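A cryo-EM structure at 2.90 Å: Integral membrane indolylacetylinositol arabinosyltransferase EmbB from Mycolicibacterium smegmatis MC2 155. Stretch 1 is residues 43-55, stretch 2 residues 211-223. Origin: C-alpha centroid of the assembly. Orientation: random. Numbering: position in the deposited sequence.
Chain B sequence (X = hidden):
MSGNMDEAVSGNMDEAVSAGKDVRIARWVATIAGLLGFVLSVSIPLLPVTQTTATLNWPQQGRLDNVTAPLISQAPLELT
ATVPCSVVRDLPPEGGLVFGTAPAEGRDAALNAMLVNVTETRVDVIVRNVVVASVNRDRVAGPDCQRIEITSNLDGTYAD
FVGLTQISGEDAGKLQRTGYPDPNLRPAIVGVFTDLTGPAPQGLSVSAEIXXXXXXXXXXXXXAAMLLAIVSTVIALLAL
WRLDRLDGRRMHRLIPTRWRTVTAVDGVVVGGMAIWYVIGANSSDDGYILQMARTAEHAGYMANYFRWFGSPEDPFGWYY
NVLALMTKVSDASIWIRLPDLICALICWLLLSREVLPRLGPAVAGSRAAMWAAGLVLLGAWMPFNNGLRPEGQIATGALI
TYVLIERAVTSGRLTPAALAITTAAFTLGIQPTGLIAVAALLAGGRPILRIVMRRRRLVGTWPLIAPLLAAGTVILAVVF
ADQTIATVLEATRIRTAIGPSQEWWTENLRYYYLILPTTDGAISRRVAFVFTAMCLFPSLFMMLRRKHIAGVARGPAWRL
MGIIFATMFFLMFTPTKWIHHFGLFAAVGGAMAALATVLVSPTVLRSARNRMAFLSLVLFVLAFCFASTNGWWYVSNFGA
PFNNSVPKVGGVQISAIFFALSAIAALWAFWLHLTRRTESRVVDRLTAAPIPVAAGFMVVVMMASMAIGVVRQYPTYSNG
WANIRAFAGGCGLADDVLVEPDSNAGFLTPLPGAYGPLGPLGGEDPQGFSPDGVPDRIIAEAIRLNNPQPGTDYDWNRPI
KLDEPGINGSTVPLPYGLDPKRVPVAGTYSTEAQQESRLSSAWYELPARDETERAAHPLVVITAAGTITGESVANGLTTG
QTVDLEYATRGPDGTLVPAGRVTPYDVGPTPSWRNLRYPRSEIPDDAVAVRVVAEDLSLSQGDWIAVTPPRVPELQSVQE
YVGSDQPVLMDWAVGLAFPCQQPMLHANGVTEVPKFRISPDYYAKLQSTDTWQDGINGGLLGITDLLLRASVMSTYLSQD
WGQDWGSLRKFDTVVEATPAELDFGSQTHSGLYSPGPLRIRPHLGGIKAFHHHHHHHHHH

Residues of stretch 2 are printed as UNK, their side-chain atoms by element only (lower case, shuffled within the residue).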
# COMPACT_ATOMS: atom_id res chain seq x y z
N SER B 43 -30.59 -15.19 -28.57
CA SER B 43 -30.00 -15.71 -29.80
C SER B 43 -29.14 -14.68 -30.52
O SER B 43 -28.46 -15.04 -31.49
CB SER B 43 -31.09 -16.21 -30.74
OG SER B 43 -31.92 -15.15 -31.17
N ILE B 44 -29.16 -13.42 -30.09
CA ILE B 44 -28.30 -12.41 -30.72
C ILE B 44 -26.82 -12.73 -30.52
O ILE B 44 -26.06 -12.61 -31.49
CB ILE B 44 -28.68 -11.01 -30.23
CG1 ILE B 44 -30.18 -10.77 -30.40
CG2 ILE B 44 -27.90 -9.95 -30.98
CD1 ILE B 44 -30.64 -10.82 -31.83
N PRO B 45 -26.34 -13.13 -29.34
CA PRO B 45 -24.93 -13.53 -29.24
C PRO B 45 -24.57 -14.73 -30.09
O PRO B 45 -23.38 -14.97 -30.31
CB PRO B 45 -24.76 -13.84 -27.75
CG PRO B 45 -25.81 -13.05 -27.08
CD PRO B 45 -26.98 -13.06 -28.01
N LEU B 46 -25.54 -15.49 -30.58
CA LEU B 46 -25.30 -16.69 -31.37
C LEU B 46 -25.98 -16.53 -32.72
O LEU B 46 -27.10 -17.02 -32.92
CB LEU B 46 -25.82 -17.92 -30.63
CG LEU B 46 -25.25 -18.18 -29.23
CD1 LEU B 46 -25.97 -19.33 -28.56
CD2 LEU B 46 -23.76 -18.44 -29.31
N LEU B 47 -25.30 -15.88 -33.66
CA LEU B 47 -25.86 -15.64 -34.99
C LEU B 47 -24.71 -15.29 -35.91
O LEU B 47 -23.74 -14.66 -35.47
CB LEU B 47 -26.89 -14.50 -34.97
CG LEU B 47 -28.36 -14.89 -34.79
CD1 LEU B 47 -29.24 -13.67 -34.61
CD2 LEU B 47 -28.85 -15.74 -35.96
N PRO B 48 -24.77 -15.68 -37.19
CA PRO B 48 -23.62 -15.47 -38.08
C PRO B 48 -23.25 -14.00 -38.21
O PRO B 48 -24.10 -13.12 -38.18
CB PRO B 48 -24.09 -16.05 -39.41
CG PRO B 48 -25.57 -16.08 -39.32
CD PRO B 48 -25.88 -16.34 -37.88
N VAL B 49 -21.95 -13.76 -38.35
CA VAL B 49 -21.40 -12.42 -38.55
C VAL B 49 -20.31 -12.51 -39.61
O VAL B 49 -19.71 -13.57 -39.81
CB VAL B 49 -20.86 -11.82 -37.23
CG1 VAL B 49 -19.52 -12.43 -36.88
CG2 VAL B 49 -20.77 -10.31 -37.32
N THR B 50 -20.08 -11.40 -40.30
CA THR B 50 -19.10 -11.34 -41.39
C THR B 50 -17.87 -10.57 -40.92
O THR B 50 -17.99 -9.49 -40.34
CB THR B 50 -19.70 -10.67 -42.62
OG1 THR B 50 -20.82 -11.44 -43.08
CG2 THR B 50 -18.67 -10.58 -43.73
N GLN B 51 -16.70 -11.13 -41.19
CA GLN B 51 -15.43 -10.55 -40.78
C GLN B 51 -14.58 -10.26 -42.01
O GLN B 51 -14.52 -11.07 -42.95
CB GLN B 51 -14.68 -11.49 -39.83
CG GLN B 51 -13.19 -11.21 -39.72
CD GLN B 51 -12.43 -12.36 -39.09
OE1 GLN B 51 -12.78 -12.82 -38.01
NE2 GLN B 51 -11.39 -12.82 -39.77
N THR B 52 -13.91 -9.11 -42.00
CA THR B 52 -12.97 -8.73 -43.04
C THR B 52 -11.56 -9.14 -42.63
O THR B 52 -11.14 -8.91 -41.49
CB THR B 52 -13.04 -7.23 -43.34
OG1 THR B 52 -12.13 -6.91 -44.40
CG2 THR B 52 -12.71 -6.40 -42.11
N THR B 53 -10.85 -9.79 -43.54
CA THR B 53 -9.52 -10.34 -43.28
C THR B 53 -8.45 -9.39 -43.82
O THR B 53 -8.73 -8.34 -44.39
CB THR B 53 -9.39 -11.72 -43.92
OG1 THR B 53 -9.69 -11.63 -45.32
CG2 THR B 53 -10.37 -12.69 -43.27
N ALA B 54 -7.19 -9.78 -43.62
CA ALA B 54 -6.06 -8.99 -44.07
C ALA B 54 -4.83 -9.88 -44.13
O ALA B 54 -4.62 -10.71 -43.25
CB ALA B 54 -5.81 -7.79 -43.16
N THR B 55 -4.03 -9.69 -45.17
CA THR B 55 -2.84 -10.50 -45.39
C THR B 55 -1.71 -9.59 -45.87
O THR B 55 -1.93 -8.70 -46.70
CB THR B 55 -3.10 -11.61 -46.42
OG1 THR B 55 -4.20 -12.42 -45.98
CG2 THR B 55 -1.88 -12.49 -46.59
N UNK B 211 -4.44 -10.70 -37.46
CA UNK B 211 -5.50 -11.24 -36.62
C UNK B 211 -6.58 -10.18 -36.44
O UNK B 211 -6.67 -9.51 -35.41
c UNK B 211 -5.80 -12.79 -34.66
o UNK B 211 -6.91 -13.04 -35.17
c UNK B 211 -4.95 -11.72 -35.29
o UNK B 211 -5.36 -13.39 -33.65
N UNK B 212 -7.41 -10.02 -37.47
CA UNK B 212 -8.53 -9.09 -37.44
C UNK B 212 -9.79 -9.87 -37.09
O UNK B 212 -10.61 -10.21 -37.94
c UNK B 212 -8.67 -8.36 -38.77
o UNK B 212 -8.97 -9.31 -39.80
c UNK B 212 -7.38 -7.65 -39.12
N UNK B 213 -9.95 -10.16 -35.80
CA UNK B 213 -11.09 -10.93 -35.31
C UNK B 213 -12.15 -10.08 -34.64
O UNK B 213 -13.26 -10.58 -34.43
n UNK B 213 -7.74 -15.50 -32.28
c UNK B 213 -10.18 -11.49 -32.99
n UNK B 213 -8.97 -13.56 -32.43
c UNK B 213 -8.69 -14.71 -31.81
n UNK B 213 -9.38 -15.06 -30.73
c UNK B 213 -10.00 -12.63 -32.00
c UNK B 213 -10.62 -12.02 -34.34
N UNK B 214 -11.85 -8.83 -34.29
CA UNK B 214 -12.83 -7.92 -33.72
C UNK B 214 -13.43 -6.99 -34.77
O UNK B 214 -14.33 -6.21 -34.44
c UNK B 214 -12.21 -7.10 -32.60
c UNK B 214 -9.36 -8.64 -30.65
c UNK B 214 -11.41 -9.43 -29.74
c UNK B 214 -11.44 -7.91 -31.60
c UNK B 214 -10.03 -9.41 -29.73
c UNK B 214 -12.11 -8.69 -30.66
c UNK B 214 -10.06 -7.90 -31.58
N UNK B 215 -12.96 -7.06 -36.01
CA UNK B 215 -13.46 -6.19 -37.09
C UNK B 215 -14.52 -6.96 -37.87
O UNK B 215 -14.26 -7.52 -38.94
c UNK B 215 -12.73 -4.55 -38.82
o UNK B 215 -11.18 -5.38 -37.17
c UNK B 215 -12.31 -5.74 -37.98
N UNK B 216 -15.73 -6.97 -37.32
CA UNK B 216 -16.86 -7.66 -37.92
C UNK B 216 -18.02 -6.69 -38.09
O UNK B 216 -18.01 -5.57 -37.60
c UNK B 216 -17.30 -8.86 -37.07
c UNK B 216 -16.12 -9.79 -36.80
o UNK B 216 -17.84 -8.40 -35.83
N UNK B 217 -19.05 -7.16 -38.81
CA UNK B 217 -20.29 -6.41 -39.00
C UNK B 217 -21.40 -7.42 -39.21
O UNK B 217 -21.20 -8.41 -39.93
c UNK B 217 -19.02 -6.40 -42.27
c UNK B 217 -20.10 -6.11 -41.51
n UNK B 217 -21.19 -6.56 -42.22
n UNK B 217 -19.48 -7.01 -43.41
c UNK B 217 -20.79 -7.10 -43.35
c UNK B 217 -20.21 -5.44 -40.18
N UNK B 218 -22.57 -7.21 -38.61
CA UNK B 218 -23.62 -8.24 -38.65
C UNK B 218 -24.18 -8.44 -40.05
O UNK B 218 -24.04 -7.60 -40.94
c UNK B 218 -23.03 -5.99 -37.93
c UNK B 218 -24.51 -6.21 -37.78
c UNK B 218 -24.69 -7.68 -37.70
N UNK B 219 -24.83 -9.59 -40.22
CA UNK B 219 -25.44 -9.95 -41.49
C UNK B 219 -26.91 -9.51 -41.49
O UNK B 219 -27.37 -8.82 -40.59
o UNK B 219 -25.74 -12.17 -40.60
c UNK B 219 -23.84 -11.79 -42.01
c UNK B 219 -25.29 -11.44 -41.74
N UNK B 220 -27.65 -9.92 -42.52
CA UNK B 220 -29.07 -9.58 -42.59
C UNK B 220 -29.87 -10.32 -41.53
O UNK B 220 -30.86 -9.79 -41.02
c UNK B 220 -29.61 -9.89 -43.98
N UNK B 221 -29.46 -11.55 -41.19
CA UNK B 221 -30.19 -12.32 -40.19
C UNK B 221 -30.03 -11.70 -38.80
O UNK B 221 -31.01 -11.53 -38.07
c UNK B 221 -31.93 -14.89 -40.27
c UNK B 221 -29.70 -13.77 -40.19
c UNK B 221 -29.92 -16.16 -39.51
c UNK B 221 -30.60 -14.81 -39.54
N UNK B 222 -28.80 -11.36 -38.43
CA UNK B 222 -28.55 -10.75 -37.13
C UNK B 222 -29.12 -9.34 -37.02
O UNK B 222 -29.25 -8.83 -35.90
c UNK B 222 -26.69 -10.69 -35.37
n UNK B 222 -23.49 -9.95 -33.43
c UNK B 222 -25.21 -10.44 -35.15
c UNK B 222 -27.05 -10.72 -36.84
c UNK B 222 -24.86 -10.45 -33.68
N UNK B 223 -29.46 -8.71 -38.14
CA UNK B 223 -30.13 -7.41 -38.10
C UNK B 223 -31.64 -7.56 -38.03
O UNK B 223 -32.31 -6.81 -37.30
c UNK B 223 -28.70 -4.65 -38.15
c UNK B 223 -28.19 -5.07 -40.56
c UNK B 223 -28.51 -5.71 -39.22
c UNK B 223 -29.75 -6.59 -39.34

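Position 211 has two carbons, the second carrying two oxygens, and touches nothing on stretch 1: D211. Position 212 has one carbon bearing an oxygen and a carbon; the oxygen lies 2.8 Å from T52 O. This is T212, which points toward stretch 1 and donates from OG1 to that carbonyl, beyond the regular strand pairing.

Position 213 carries three carbons, a nitrogen, then a carbon with two more nitrogens; its CA-to-CB bond points away, though its CB is still 4.3 Å from Q51 OE1. This is R213, which forms a salt bridge with D211, R213 NH2 to D211 OD2 at 3.5 Å, its hydrogen bond weak. Position 214, one carbon and a six-carbon ring, its CA-to-CB bond also pointing away, is F214.

At 215 the forked carbon with one oxygen and one carbon recurs, its outer carbon 3.8 Å from T52 CG2: T215. Its backbone O accepts a weak bond from T52 N, T215 O to T52 N being 3.5 Å. Position 216 repeats the fork, its outer carbon 3.8 Å from Q51 CB: T216, sharing a sheet face with Q51.

Position 217 has one carbon and a five-membered ring of three carbons and two nitrogens, with T50 CB over the ring, 4.1 Å from its centroid, a CH-pi contact. This is H217, on the same face as T50. The two backbones bond reciprocally: T50 N to H217 O at 3.2 Å, and H217 N to T50 O at 3.0 Å.

Position 218, three carbons closing a ring onto the backbone N, is P218, which has no N-H to give; its CA-to-CB bond points away. Position 219 is again a carbon with an oxygen and a carbon, the oxygen 3.1 Å from P48 O and the outer carbon 3.2 Å from T50 OG1. It is T219, donating from OG1 to P48 O.

Position 220, a single carbon, is A220, out of reach. Position 221 has four carbons forked at the second, one tip 3.7 Å from L47 CD2: L221. Position 222 has four carbons in a row ending in nitrogen; the second is 3.8 Å from L47 CB, the fourth 3.3 Å from I44 O. This is K222, every chi in t, its NZ bonded elsewhere in the structure. Position 223, four carbons forked at the second, its CA-to-CB bond pointing away, is L223.

The contact joins a short antiparallel pairing to side-chain anchors. The reciprocal T50-H217 bonds fix the register, and T212 and T219 hydroxyls take the carbonyls of T52 and P48, extending the polar grip in both directions along stretch 1. In the helix, L221 and the aliphatic stem of K222 add packing against L47 and I44.

Stretch 2 (211-223) DTRFTTHPTALKL
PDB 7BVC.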